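Local coordinates for protein putative TetR-family transcriptional regulator (Rhodococcus sp., PDB 2G3B) that probably binds cis-regulatory DNA as a TetR-family transcription factor, most likely acting as a repressor, at residues A15-G20 with N97-N102; L50-L55 with R115-R120; G86-R91 with D175-L180; A124-I129 with P150-M155. All blocks are in the same frame, centred on the assembly; numbering follows the deposited sequence.

Contact 1: A15-G20 with N97-N102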
loop_
_atom_site.group_PDB
_atom_site.type_symbol
_atom_site.label_atom_id
_atom_site.label_comp_id
_atom_site.label_asym_id
_atom_site.label_seq_id
_atom_site.Cartn_x
_atom_site.Cartn_y
_atom_site.Cartn_z
ATOM N N ALA A 15 12.031 15.561 -2.485
ATOM C CA ALA A 15 10.922 16.220 -3.157
ATOM C C ALA A 15 9.730 15.302 -3.320
ATOM O O ALA A 15 8.572 15.631 -2.983
ATOM C CB ALA A 15 11.406 16.762 -4.540
ATOM N N ILE A 16 9.995 14.113 -3.787
ATOM C CA ILE A 16 8.913 13.154 -3.883
ATOM C C ILE A 16 8.284 12.824 -2.529
ATOM O O ILE A 16 7.054 12.860 -2.416
ATOM C CB ILE A 16 9.327 11.898 -4.630
ATOM C CG1 ILE A 16 9.749 12.295 -6.076
ATOM C CG2 ILE A 16 8.106 10.894 -4.665
ATOM C CD1 ILE A 16 10.555 11.199 -6.820
ATOM N N ALA A 17 9.104 12.514 -1.524
ATOM C CA ALA A 17 8.605 12.190 -0.202
ATOM C C ALA A 17 7.728 13.312 0.408
ATOM O O ALA A 17 6.697 13.022 1.054
ATOM C CB ALA A 17 9.771 11.842 0.748
ATOM N N GLN A 18 8.137 14.558 0.183
ATOM C CA GLN A 18 7.572 15.693 0.894
ATOM C C GLN A 18 6.416 16.365 0.167
ATOM O O GLN A 18 5.493 16.881 0.819
ATOM C CB GLN A 18 8.679 16.763 1.124
ATOM C CG GLN A 18 9.727 16.313 2.179
ATOM C CD GLN A 18 9.112 15.961 3.550
ATOM O OE1 GLN A 18 9.151 14.799 4.014
ATOM N NE2 GLN A 18 8.543 16.972 4.209
ATOM N N ARG A 19 6.492 16.386 -1.158
ATOM C CA ARG A 19 5.611 17.218 -1.999
ATOM C C ARG A 19 4.871 16.366 -3.049
ATOM O O ARG A 19 3.984 16.842 -3.757
ATOM C CB ARG A 19 6.453 18.299 -2.692
ATOM C CG ARG A 19 7.043 19.410 -1.757
ATOM C CD ARG A 19 7.797 20.509 -2.587
ATOM N NE ARG A 19 9.204 20.156 -2.872
ATOM C CZ ARG A 19 10.048 20.858 -3.646
ATOM N NH1 ARG A 19 9.663 22.001 -4.254
ATOM N NH2 ARG A 19 11.305 20.422 -3.824
ATOM N N GLY A 20 5.234 15.093 -3.105
ATOM C CA GLY A 20 4.698 14.144 -4.053
ATOM C C GLY A 20 5.239 14.383 -5.453
ATOM O O GLY A 20 5.978 15.325 -5.702
ATOM N N ASN A 97 12.578 7.072 2.348
ATOM C CA ASN A 97 12.442 6.113 1.238
ATOM C C ASN A 97 11.008 5.622 1.168
ATOM O O ASN A 97 10.437 5.468 0.107
ATOM C CB ASN A 97 13.200 4.782 1.531
ATOM C CG ASN A 97 14.634 4.814 1.086
ATOM O OD1 ASN A 97 15.054 5.740 0.355
ATOM N ND2 ASN A 97 15.428 3.779 1.519
ATOM N N SER A 98 10.473 5.329 2.358
ATOM C CA SER A 98 9.127 4.804 2.503
ATOM C C SER A 98 8.034 5.790 2.058
ATOM O O SER A 98 7.119 5.394 1.309
ATOM C CB SER A 98 8.967 4.299 3.944
ATOM O OG SER A 98 7.717 3.705 4.051
ATOM N N LEU A 99 8.147 7.071 2.470
ATOM C CA LEU A 99 7.275 8.113 1.998
ATOM C C LEU A 99 7.299 8.260 0.484
ATOM O O LEU A 99 6.227 8.385 -0.121
ATOM C CB LEU A 99 7.595 9.492 2.631
ATOM C CG LEU A 99 7.318 9.617 4.112
ATOM C CD1 LEU A 99 8.173 10.794 4.696
ATOM C CD2 LEU A 99 5.753 9.814 4.306
ATOM N N ALA A 100 8.498 8.301 -0.108
ATOM C CA ALA A 100 8.672 8.486 -1.567
ATOM C C ALA A 100 8.080 7.297 -2.312
ATOM O O ALA A 100 7.328 7.485 -3.250
ATOM C CB ALA A 100 10.140 8.658 -1.924
ATOM N N TRP A 101 8.317 6.073 -1.815
ATOM C CA TRP A 101 7.763 4.893 -2.456
ATOM C C TRP A 101 6.235 4.912 -2.358
ATOM O O TRP A 101 5.557 4.628 -3.326
ATOM C CB TRP A 101 8.324 3.626 -1.782
ATOM C CG TRP A 101 8.006 2.407 -2.490
ATOM C CD1 TRP A 101 6.919 1.572 -2.272
ATOM C CD2 TRP A 101 8.768 1.820 -3.547
ATOM N NE1 TRP A 101 6.981 0.520 -3.165
ATOM C CE2 TRP A 101 8.096 0.647 -3.951
ATOM C CE3 TRP A 101 9.932 2.199 -4.230
ATOM C CZ2 TRP A 101 8.582 -0.183 -4.986
ATOM C CZ3 TRP A 101 10.405 1.385 -5.254
ATOM C CH2 TRP A 101 9.724 0.199 -5.614
ATOM N N ASN A 102 5.707 5.192 -1.171
ATOM C CA ASN A 102 4.276 5.356 -0.951
ATOM C C ASN A 102 3.626 6.316 -1.966
ATOM O O ASN A 102 2.583 5.998 -2.560
ATOM C CB ASN A 102 4.068 5.895 0.479
ATOM C CG ASN A 102 2.688 5.575 1.029
ATOM O OD1 ASN A 102 1.856 6.457 1.169
ATOM N ND2 ASN A 102 2.448 4.314 1.334
#

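Contact 2: L50-L55 with R115-R120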
loop_
_atom_site.group_PDB
_atom_site.type_symbol
_atom_site.label_atom_id
_atom_site.label_comp_id
_atom_site.label_asym_id
_atom_site.label_seq_id
_atom_site.Cartn_x
_atom_site.Cartn_y
_atom_site.Cartn_z
ATOM N N LEU A 50 13.978 10.933 -15.048
ATOM C CA LEU A 50 14.316 11.330 -13.663
ATOM C C LEU A 50 13.617 10.417 -12.655
ATOM O O LEU A 50 14.244 9.883 -11.712
ATOM C CB LEU A 50 14.008 12.862 -13.399
ATOM C CG LEU A 50 14.272 13.411 -11.954
ATOM C CD1 LEU A 50 15.766 13.305 -11.624
ATOM C CD2 LEU A 50 13.785 14.865 -11.691
ATOM N N LEU A 51 12.323 10.191 -12.866
ATOM C CA LEU A 51 11.524 9.434 -11.885
ATOM C C LEU A 51 11.940 7.962 -11.890
ATOM O O LEU A 51 12.094 7.333 -10.813
ATOM C CB LEU A 51 10.023 9.574 -12.191
ATOM C CG LEU A 51 9.421 10.975 -11.964
ATOM C CD1 LEU A 51 8.019 11.096 -12.518
ATOM C CD2 LEU A 51 9.431 11.354 -10.515
ATOM N N GLU A 52 12.117 7.418 -13.093
ATOM C CA GLU A 52 12.657 6.056 -13.234
ATOM C C GLU A 52 13.954 5.914 -12.452
ATOM O O GLU A 52 14.106 5.019 -11.654
ATOM C CB GLU A 52 12.919 5.707 -14.684
ATOM C CG GLU A 52 13.598 4.313 -14.797
ATOM C CD GLU A 52 13.715 3.787 -16.241
ATOM O OE1 GLU A 52 12.703 3.807 -16.974
ATOM O OE2 GLU A 52 14.816 3.337 -16.638
ATOM N N ALA A 53 14.897 6.835 -12.655
ATOM C CA ALA A 53 16.163 6.770 -11.933
ATOM C C ALA A 53 15.985 6.969 -10.422
ATOM O O ALA A 53 16.711 6.341 -9.610
ATOM C CB ALA A 53 17.186 7.781 -12.542
ATOM N N ALA A 54 15.016 7.800 -10.015
ATOM C CA ALA A 54 14.719 7.985 -8.577
ATOM C C ALA A 54 14.099 6.717 -7.958
ATOM O O ALA A 54 14.442 6.330 -6.862
ATOM C CB ALA A 54 13.777 9.174 -8.326
ATOM N N LEU A 55 13.174 6.086 -8.669
ATOM C CA LEU A 55 12.696 4.784 -8.223
ATOM C C LEU A 55 13.882 3.855 -7.929
ATOM O O LEU A 55 13.951 3.263 -6.860
ATOM C CB LEU A 55 11.766 4.206 -9.284
ATOM C CG LEU A 55 10.303 4.626 -9.203
ATOM C CD1 LEU A 55 9.634 4.484 -10.589
ATOM C CD2 LEU A 55 9.559 3.767 -8.132
ATOM N N ARG A 115 4.098 3.494 -14.392
ATOM C CA ARG A 115 3.761 2.068 -14.101
ATOM C C ARG A 115 4.869 1.132 -14.487
ATOM O O ARG A 115 5.239 0.236 -13.676
ATOM C CB ARG A 115 2.453 1.652 -14.798
ATOM C CG ARG A 115 1.232 2.303 -14.181
ATOM C CD ARG A 115 0.012 1.940 -15.004
ATOM N NE ARG A 115 -1.186 2.504 -14.358
ATOM C CZ ARG A 115 -2.420 2.277 -14.785
ATOM N NH1 ARG A 115 -2.626 1.496 -15.861
ATOM N NH2 ARG A 115 -3.441 2.822 -14.148
ATOM N N ASP A 116 5.416 1.312 -15.702
ATOM C CA ASP A 116 6.484 0.390 -16.179
ATOM C C ASP A 116 7.771 0.487 -15.318
ATOM O O ASP A 116 8.289 -0.524 -14.873
ATOM C CB ASP A 116 6.802 0.593 -17.678
ATOM C CG ASP A 116 5.780 -0.090 -18.588
ATOM O OD1 ASP A 116 4.921 -0.863 -18.093
ATOM O OD2 ASP A 116 5.861 0.112 -19.795
ATOM N N PRO A 117 8.293 1.698 -15.084
ATOM C CA PRO A 117 9.444 1.750 -14.170
ATOM C C PRO A 117 9.156 1.188 -12.767
ATOM O O PRO A 117 9.994 0.470 -12.232
ATOM C CB PRO A 117 9.793 3.272 -14.064
ATOM C CG PRO A 117 9.010 3.941 -15.055
ATOM C CD PRO A 117 7.973 3.020 -15.663
ATOM N N LEU A 118 8.020 1.552 -12.169
ATOM C CA LEU A 118 7.688 1.057 -10.831
ATOM C C LEU A 118 7.602 -0.469 -10.818
ATOM O O LEU A 118 8.030 -1.098 -9.857
ATOM C CB LEU A 118 6.343 1.637 -10.346
ATOM C CG LEU A 118 5.804 1.233 -8.958
ATOM C CD1 LEU A 118 6.858 1.452 -7.836
ATOM C CD2 LEU A 118 4.515 1.983 -8.661
ATOM N N ALA A 119 6.995 -1.043 -11.845
ATOM C CA ALA A 119 6.884 -2.516 -11.982
ATOM C C ALA A 119 8.272 -3.147 -12.038
ATOM O O ALA A 119 8.538 -4.179 -11.409
ATOM C CB ALA A 119 6.077 -2.877 -13.230
ATOM N N ARG A 120 9.187 -2.486 -12.747
ATOM C CA ARG A 120 10.535 -3.057 -12.929
ATOM C C ARG A 120 11.256 -2.966 -11.626
ATOM O O ARG A 120 11.944 -3.908 -11.264
ATOM C CB ARG A 120 11.325 -2.299 -13.999
ATOM C CG ARG A 120 10.954 -2.699 -15.457
ATOM C CD ARG A 120 11.886 -2.056 -16.493
ATOM N NE ARG A 120 11.752 -0.593 -16.600
ATOM C CZ ARG A 120 11.029 0.063 -17.516
ATOM N NH1 ARG A 120 10.296 -0.563 -18.418
ATOM N NH2 ARG A 120 11.013 1.382 -17.501
HETATM O O HOH W 1 12.472 2.438 -12.347
#

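Contact 3: G86-R91 with D175-L180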
loop_
_atom_site.group_PDB
_atom_site.type_symbol
_atom_site.label_atom_id
_atom_site.label_comp_id
_atom_site.label_asym_id
_atom_site.label_seq_id
_atom_site.Cartn_x
_atom_site.Cartn_y
_atom_site.Cartn_z
ATOM N N GLY A 86 14.020 -4.478 7.814
ATOM C CA GLY A 86 14.814 -3.309 7.404
ATOM C C GLY A 86 14.009 -2.204 6.707
ATOM O O GLY A 86 14.440 -1.041 6.684
ATOM N N GLU A 87 12.847 -2.569 6.162
ATOM C CA GLU A 87 11.929 -1.647 5.440
ATOM C C GLU A 87 11.165 -0.671 6.332
ATOM O O GLU A 87 10.659 0.398 5.889
ATOM C CB GLU A 87 10.888 -2.509 4.681
ATOM C CG GLU A 87 11.465 -3.513 3.683
ATOM C CD GLU A 87 12.145 -2.819 2.473
ATOM O OE1 GLU A 87 11.834 -1.659 2.175
ATOM O OE2 GLU A 87 12.987 -3.454 1.828
ATOM N N ILE A 88 11.035 -1.056 7.593
ATOM C CA ILE A 88 10.237 -0.303 8.556
ATOM C C ILE A 88 11.042 -0.062 9.819
ATOM O O ILE A 88 11.158 -0.931 10.662
ATOM C CB ILE A 88 8.828 -0.915 8.830
ATOM C CG1 ILE A 88 8.016 -1.012 7.524
ATOM C CG2 ILE A 88 8.079 -0.106 9.954
ATOM C CD1 ILE A 88 6.721 -1.831 7.661
ATOM N N GLN A 89 11.592 1.161 9.913
ATOM C CA GLN A 89 12.536 1.581 10.963
ATOM C C GLN A 89 12.390 3.058 11.150
ATOM O O GLN A 89 12.132 3.771 10.186
ATOM C CB GLN A 89 14.039 1.343 10.591
ATOM C CG GLN A 89 14.381 -0.035 10.099
ATOM C CD GLN A 89 15.900 -0.246 9.984
ATOM O OE1 GLN A 89 16.638 -0.061 10.958
ATOM N NE2 GLN A 89 16.365 -0.594 8.789
ATOM N N ASP A 90 12.510 3.507 12.395
ATOM C CA ASP A 90 12.492 4.931 12.744
ATOM C C ASP A 90 13.894 5.508 12.520
ATOM O O ASP A 90 14.605 5.843 13.498
ATOM C CB ASP A 90 12.153 5.114 14.234
ATOM C CG ASP A 90 10.734 4.704 14.580
ATOM O OD1 ASP A 90 9.847 4.785 13.699
ATOM O OD2 ASP A 90 10.498 4.263 15.751
ATOM N N ARG A 91 14.317 5.512 11.265
ATOM C CA ARG A 91 15.576 6.147 10.814
ATOM C C ARG A 91 15.226 7.062 9.654
ATOM O O ARG A 91 14.403 6.729 8.832
ATOM C CB ARG A 91 16.596 5.150 10.305
ATOM C CG ARG A 91 16.987 4.117 11.336
ATOM C CD ARG A 91 18.403 3.674 11.060
ATOM N NE ARG A 91 18.479 2.236 10.942
ATOM C CZ ARG A 91 19.552 1.582 10.521
ATOM N NH1 ARG A 91 20.661 2.242 10.171
ATOM N NH2 ARG A 91 19.510 0.256 10.464
ATOM N N ASP A 175 4.811 -2.184 16.348
ATOM C CA ASP A 175 3.738 -3.107 15.965
ATOM C C ASP A 175 3.991 -3.666 14.572
ATOM O O ASP A 175 3.896 -4.860 14.336
ATOM C CB ASP A 175 2.351 -2.413 15.985
ATOM C CG ASP A 175 1.655 -2.556 17.323
ATOM O OD1 ASP A 175 2.333 -2.916 18.338
ATOM O OD2 ASP A 175 0.435 -2.310 17.359
ATOM N N ALA A 176 4.281 -2.774 13.640
ATOM C CA ALA A 176 4.546 -3.168 12.240
ATOM C C ALA A 176 5.717 -4.186 12.110
ATOM O O ALA A 176 5.627 -5.169 11.380
ATOM C CB ALA A 176 4.775 -1.875 11.362
ATOM N N ARG A 177 6.807 -3.948 12.854
ATOM C CA ARG A 177 7.937 -4.896 12.889
ATOM C C ARG A 177 7.550 -6.246 13.470
ATOM O O ARG A 177 7.950 -7.281 12.933
ATOM C CB ARG A 177 9.125 -4.247 13.641
ATOM C CG ARG A 177 9.684 -3.070 12.800
ATOM C CD ARG A 177 10.699 -2.154 13.633
ATOM N NE ARG A 177 11.857 -2.958 14.105
ATOM C CZ ARG A 177 12.912 -3.242 13.342
ATOM N NH1 ARG A 177 12.963 -2.845 12.069
ATOM N NH2 ARG A 177 13.913 -3.918 13.846
ATOM N N SER A 178 6.781 -6.220 14.555
ATOM C CA SER A 178 6.385 -7.440 15.234
ATOM C C SER A 178 5.513 -8.202 14.271
ATOM O O SER A 178 5.618 -9.419 14.216
ATOM C CB SER A 178 5.537 -7.164 16.469
ATOM O OG SER A 178 5.275 -8.421 17.132
ATOM N N HIS A 179 4.633 -7.513 13.505
ATOM C CA HIS A 179 3.702 -8.304 12.619
ATOM C C HIS A 179 4.467 -8.964 11.475
ATOM O O HIS A 179 4.146 -10.098 11.045
ATOM C CB HIS A 179 2.617 -7.409 11.997
ATOM C CG HIS A 179 1.707 -6.732 12.984
ATOM N ND1 HIS A 179 1.500 -7.197 14.261
ATOM C CD2 HIS A 179 0.956 -5.603 12.871
ATOM C CE1 HIS A 179 0.688 -6.382 14.903
ATOM N NE2 HIS A 179 0.301 -5.442 14.062
ATOM N N LEU A 180 5.474 -8.259 10.959
ATOM C CA LEU A 180 6.331 -8.843 9.921
ATOM C C LEU A 180 7.062 -10.059 10.443
ATOM O O LEU A 180 7.201 -11.070 9.741
ATOM C CB LEU A 180 7.366 -7.832 9.378
ATOM C CG LEU A 180 6.814 -6.801 8.382
ATOM C CD1 LEU A 180 7.873 -5.720 8.160
ATOM C CD2 LEU A 180 6.478 -7.452 7.069
#

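Contact 4: A124-I129 with P150-M155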
loop_
_atom_site.group_PDB
_atom_site.type_symbol
_atom_site.label_atom_id
_atom_site.label_comp_id
_atom_site.label_asym_id
_atom_site.label_seq_id
_atom_site.Cartn_x
_atom_site.Cartn_y
_atom_site.Cartn_z
ATOM N N ALA A 124 12.521 -6.125 -9.066
ATOM C CA ALA A 124 13.861 -6.306 -8.529
ATOM C C ALA A 124 13.835 -6.579 -7.003
ATOM O O ALA A 124 14.518 -7.474 -6.517
ATOM C CB ALA A 124 14.716 -5.053 -8.869
ATOM N N TRP A 125 13.005 -5.845 -6.274
ATOM C CA TRP A 125 12.837 -6.078 -4.841
ATOM C C TRP A 125 12.262 -7.475 -4.593
ATOM O O TRP A 125 12.782 -8.265 -3.774
ATOM C CB TRP A 125 11.906 -4.992 -4.259
ATOM C CG TRP A 125 11.569 -5.109 -2.803
ATOM C CD1 TRP A 125 12.278 -5.783 -1.819
ATOM C CD2 TRP A 125 10.417 -4.527 -2.150
ATOM N NE1 TRP A 125 11.591 -5.646 -0.590
ATOM C CE2 TRP A 125 10.457 -4.903 -0.784
ATOM C CE3 TRP A 125 9.326 -3.771 -2.617
ATOM C CZ2 TRP A 125 9.476 -4.502 0.141
ATOM C CZ3 TRP A 125 8.339 -3.379 -1.717
ATOM C CH2 TRP A 125 8.417 -3.744 -0.353
ATOM N N VAL A 126 11.186 -7.768 -5.284
ATOM C CA VAL A 126 10.557 -9.100 -5.205
ATOM C C VAL A 126 11.571 -10.253 -5.453
ATOM O O VAL A 126 11.586 -11.265 -4.750
ATOM C CB VAL A 126 9.404 -9.157 -6.234
ATOM C CG1 VAL A 126 8.894 -10.626 -6.403
ATOM C CG2 VAL A 126 8.203 -8.268 -5.729
ATOM N N SER A 127 12.436 -10.069 -6.442
ATOM C CA SER A 127 13.424 -11.069 -6.828
ATOM C C SER A 127 14.437 -11.373 -5.740
ATOM O O SER A 127 14.870 -12.518 -5.601
ATOM C CB SER A 127 14.113 -10.648 -8.141
ATOM O OG SER A 127 14.919 -11.676 -8.634
ATOM N N GLU A 128 14.817 -10.370 -4.940
ATOM C CA GLU A 128 15.744 -10.632 -3.822
ATOM C C GLU A 128 15.085 -11.569 -2.852
ATOM O O GLU A 128 15.717 -12.491 -2.342
ATOM C CB GLU A 128 16.062 -9.355 -3.034
ATOM C CG GLU A 128 16.580 -8.221 -3.824
ATOM C CD GLU A 128 16.765 -6.929 -2.930
ATOM O OE1 GLU A 128 16.617 -7.007 -1.687
ATOM O OE2 GLU A 128 17.034 -5.858 -3.475
ATOM N N ILE A 129 13.798 -11.335 -2.594
ATOM C CA ILE A 129 13.047 -12.169 -1.670
ATOM C C ILE A 129 12.775 -13.559 -2.253
ATOM O O ILE A 129 12.996 -14.579 -1.573
ATOM C CB ILE A 129 11.706 -11.513 -1.273
ATOM C CG1 ILE A 129 11.926 -10.188 -0.520
ATOM C CG2 ILE A 129 10.888 -12.483 -0.409
ATOM C CD1 ILE A 129 12.615 -10.393 0.866
ATOM N N PRO A 150 5.089 -16.129 -5.965
ATOM C CA PRO A 150 3.926 -15.617 -5.221
ATOM C C PRO A 150 4.169 -15.236 -3.778
ATOM O O PRO A 150 3.607 -14.242 -3.312
ATOM C CB PRO A 150 2.941 -16.788 -5.301
ATOM C CG PRO A 150 3.296 -17.388 -6.602
ATOM C CD PRO A 150 4.761 -17.399 -6.626
ATOM N N THR A 151 4.962 -16.021 -3.067
ATOM C CA THR A 151 5.316 -15.737 -1.679
ATOM C C THR A 151 6.075 -14.397 -1.547
ATOM O O THR A 151 5.807 -13.597 -0.642
ATOM C CB THR A 151 6.117 -16.896 -1.077
ATOM O OG1 THR A 151 5.338 -18.125 -1.183
ATOM C CG2 THR A 151 6.363 -16.664 0.407
ATOM N N ALA A 152 7.002 -14.163 -2.465
ATOM C CA ALA A 152 7.832 -12.959 -2.455
ATOM C C ALA A 152 6.966 -11.786 -2.816
ATOM O O ALA A 152 7.094 -10.724 -2.216
ATOM C CB ALA A 152 8.977 -13.107 -3.461
ATOM N N VAL A 153 6.059 -11.983 -3.772
ATOM C CA VAL A 153 5.092 -10.937 -4.145
ATOM C C VAL A 153 4.258 -10.580 -2.914
ATOM O O VAL A 153 4.067 -9.402 -2.572
ATOM C CB VAL A 153 4.158 -11.361 -5.323
ATOM C CG1 VAL A 153 2.954 -10.383 -5.454
ATOM C CG2 VAL A 153 4.955 -11.397 -6.657
ATOM N N THR A 154 3.765 -11.614 -2.241
ATOM C CA THR A 154 2.926 -11.445 -1.081
ATOM C C THR A 154 3.642 -10.761 0.108
ATOM O O THR A 154 3.111 -9.843 0.732
ATOM C CB THR A 154 2.335 -12.839 -0.729
ATOM O OG1 THR A 154 1.522 -13.199 -1.814
ATOM C CG2 THR A 154 1.491 -12.784 0.491
HETATM N N MSE A 155 4.855 -11.200 0.407
HETATM C CA MSE A 155 5.576 -10.619 1.527
HETATM C C MSE A 155 5.917 -9.171 1.276
HETATM O O MSE A 155 5.774 -8.341 2.166
HETATM C CB MSE A 155 6.832 -11.406 1.829
HETATM C CG MSE A 155 6.520 -12.709 2.507
HETATM SE SE MSE A 155 8.041 -13.868 2.687
HETATM C CE MSE A 155 9.466 -12.619 2.291
#

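Contact 1: A15-G20 with N97-N102
The carboxamide of Gln18 is the flat group that touches across this contact, and it does so lightly: OE1 comes within 4.2 Å of Leu99 CD1. Its chain bends at chi2 (-57°), so an exposed, polar residue that starts out away from the other helix can still bring its end to the margin of the interface. The weight of the contact falls on smaller groups. Ala17 and Ala100 meet where the helices cross, their CA atoms just 3.9 Å apart, a distance that bulkier side chains at both positions would not readily allow. From Ala17, CB packs against Leu99 CB at 3.7 Å, and the same methyl also faces the backbone N and the methyl of Ala100. Ile16 adds its branch: CG2, anti to its own backbone N, rests 3.8 Å from Ala100 O and close to Ala100 CB. The segments' axes approach to 7.5 Å at 61°, and no hydrogen bond joins them. Leu99 also packs on Val109 of the second subunit. Helix 2-23 leads into the predicted helix-turn-helix, and its close alanine-lined crossing with helix 92-110 forms part of the interface between DNA-binding and C-terminal domains familiar in TetR-family regulators.

Contact 2: L50-L55 with R115-R120
Glu52 and Arg120 reach each other through complementary chain shapes: Glu52 has CG anti to its backbone N (chi1 175°) and runs on extended, whereas Arg120 bends at chi3 (-68°), which sets NE, and the guanidinium lies with one face over Asp116 O and Pro117 N of its own helix. Glu52 OE1 then lies at the guanidinium edge, 3.0 Å from Arg120 NH2, in a salt bridge whose hydrogen bond is weak because the N-H points well off the oxygen. The carboxylate and guanidinium planes stand 66° apart, so no flat two-pronged bridge forms. Replacing Glu52 by an alanine would probably leave Arg120 without this carboxylate mate and its end freer to turn, and Pro117 CB without the neighbouring CG.

Beside the ion pair the contact is apolar. Here segment 50-55 of helix 47-66, which follows the predicted helix-turn-helix, runs nearly parallel to segment 115-120 at the start of helix 115-139, as in the domain junction of TetR-family proteins. Pro117 suits the first turn of a helix, needing no N-H there, and its CB meets Leu55 CD1 at 3.7 Å. Leu55 CD2 touches Leu118 CD1 at 3.6 Å, the side chains crossing at about a right angle; Leu104 and Trp101 of helix 92-110 extend this core. A water donates to Glu52 O (3.1 Å) and to Pro117 O (3.2 Å), bridging the two backbones.

Contact 3: G86-R91 with D175-L180
Gln89, whose CG lies 3.7 Å from Arg177 NH1, has a carboxamide oxygen gripped by two nitrogens of Arg91. Arg91 NE and NH2 approach side-on, each 2.9 Å from Gln89 OE1, which sits in the guanidinium plane; NE stands above the carboxamide plane, NH2 nearer to it. The other end of the same amide is used too: Gln89 NE2 donates an almost straight bond (176°) to Gly86 O at 2.9 Å. With donor and acceptor in one flat group, glutamine is well suited to tie a loop to itself. An alanine in its place would probably leave Gly86 O without this donor and the Arg91 side chain freer to turn, though Arg91 NH2 also has a salt bridge to Glu68.

Across to helix 173-188, Arg177 bends at chi3 (60°) and NH1 donates to Ile88 O, 3.0 Å away and in the guanidinium plane. The Ile88 side chain heads into the interior, a place fit for a branched apolar residue: its CG2 meets Ala176 CB at 4.0 Å, and its CD1 meets Leu180 CD1 at 4.1 Å. Ser163 and Trp166 of helix 148-167 also touch it.

The loop joins helices 76-86 and 92-110 within the all-helical C-terminal domain of this TetR-type fold. Where the chain leaves regular secondary structure its carbonyls need other donors; here side-chain N-H groups reach Gly86 O and Ile88 O.

Contact 4: A124-I129 with P150-M155
Ala152 CB sits in the notch between Val126 and Ile129, one turn apart on the facing helix. It lies 3.8 Å from Val126 CG1 and 3.7 Å from Ile129 CG2, with Val126 O on the same methyl at 3.4 Å. A methyl is about as much as fits, since the CA atoms of Ile129 and Ala152 are only 5.3 Å apart. Val126 has CG1 anti to its backbone N (chi1 168°), and this branch also reaches Val153 CG2 at 4.0 Å. Beyond Ala152, the terminal CE of Met155, modelled as selenomethionine in two conformers, comes toward Ile129; its exact position is doubtful.

The segments' axes pass 8.4 Å apart at 119°. Within 150-155 the helix is reinforced by Thr154, whose OG1 donates to Pro150 O at 2.8 Å while its backbone N reaches that oxygen from the opposite face of the carbonyl plane. Pro150 itself suits the first turn of helix 148-167, where no N-H need be given. Farther out, Trp125 packs on Val159, Leu84 of helix 76-86 touches both Ile129 and Met155, and His179 of the second subunit packs on Val153 and Thr154.

The two segments, on successive helices of the C-terminal, TetR-type helical domain, meet mainly through aliphatic groups. With no hydrogen bond or charge pair between them, their fit rests on side-chain shape and the exclusion of water.

In the fold
Contacts 1 and 2 both join the DNA-binding region to the C-terminal domain and, with centres 13 Å apart, touch: Trp101 CZ2 lies 3.7 Å from Leu118 CD1, and Ile16 CD1 lies 3.9 Å from Leu51 CD2. Contacts 3 and 4 lie wholly within the C-terminal domain, their centres about 17 Å apart, and meet through Glu87 and Trp125. Helix 115-139 serves contact 2 near its start and contact 4 farther along. Contacts 1 and 4 lie on opposite sides of the chain's centre. All four contacts have residues at the second subunit, and His179 of contact 3 meets Thr154 of the second subunit's contact 4, consistent with the dimers that TetR-family regulators form.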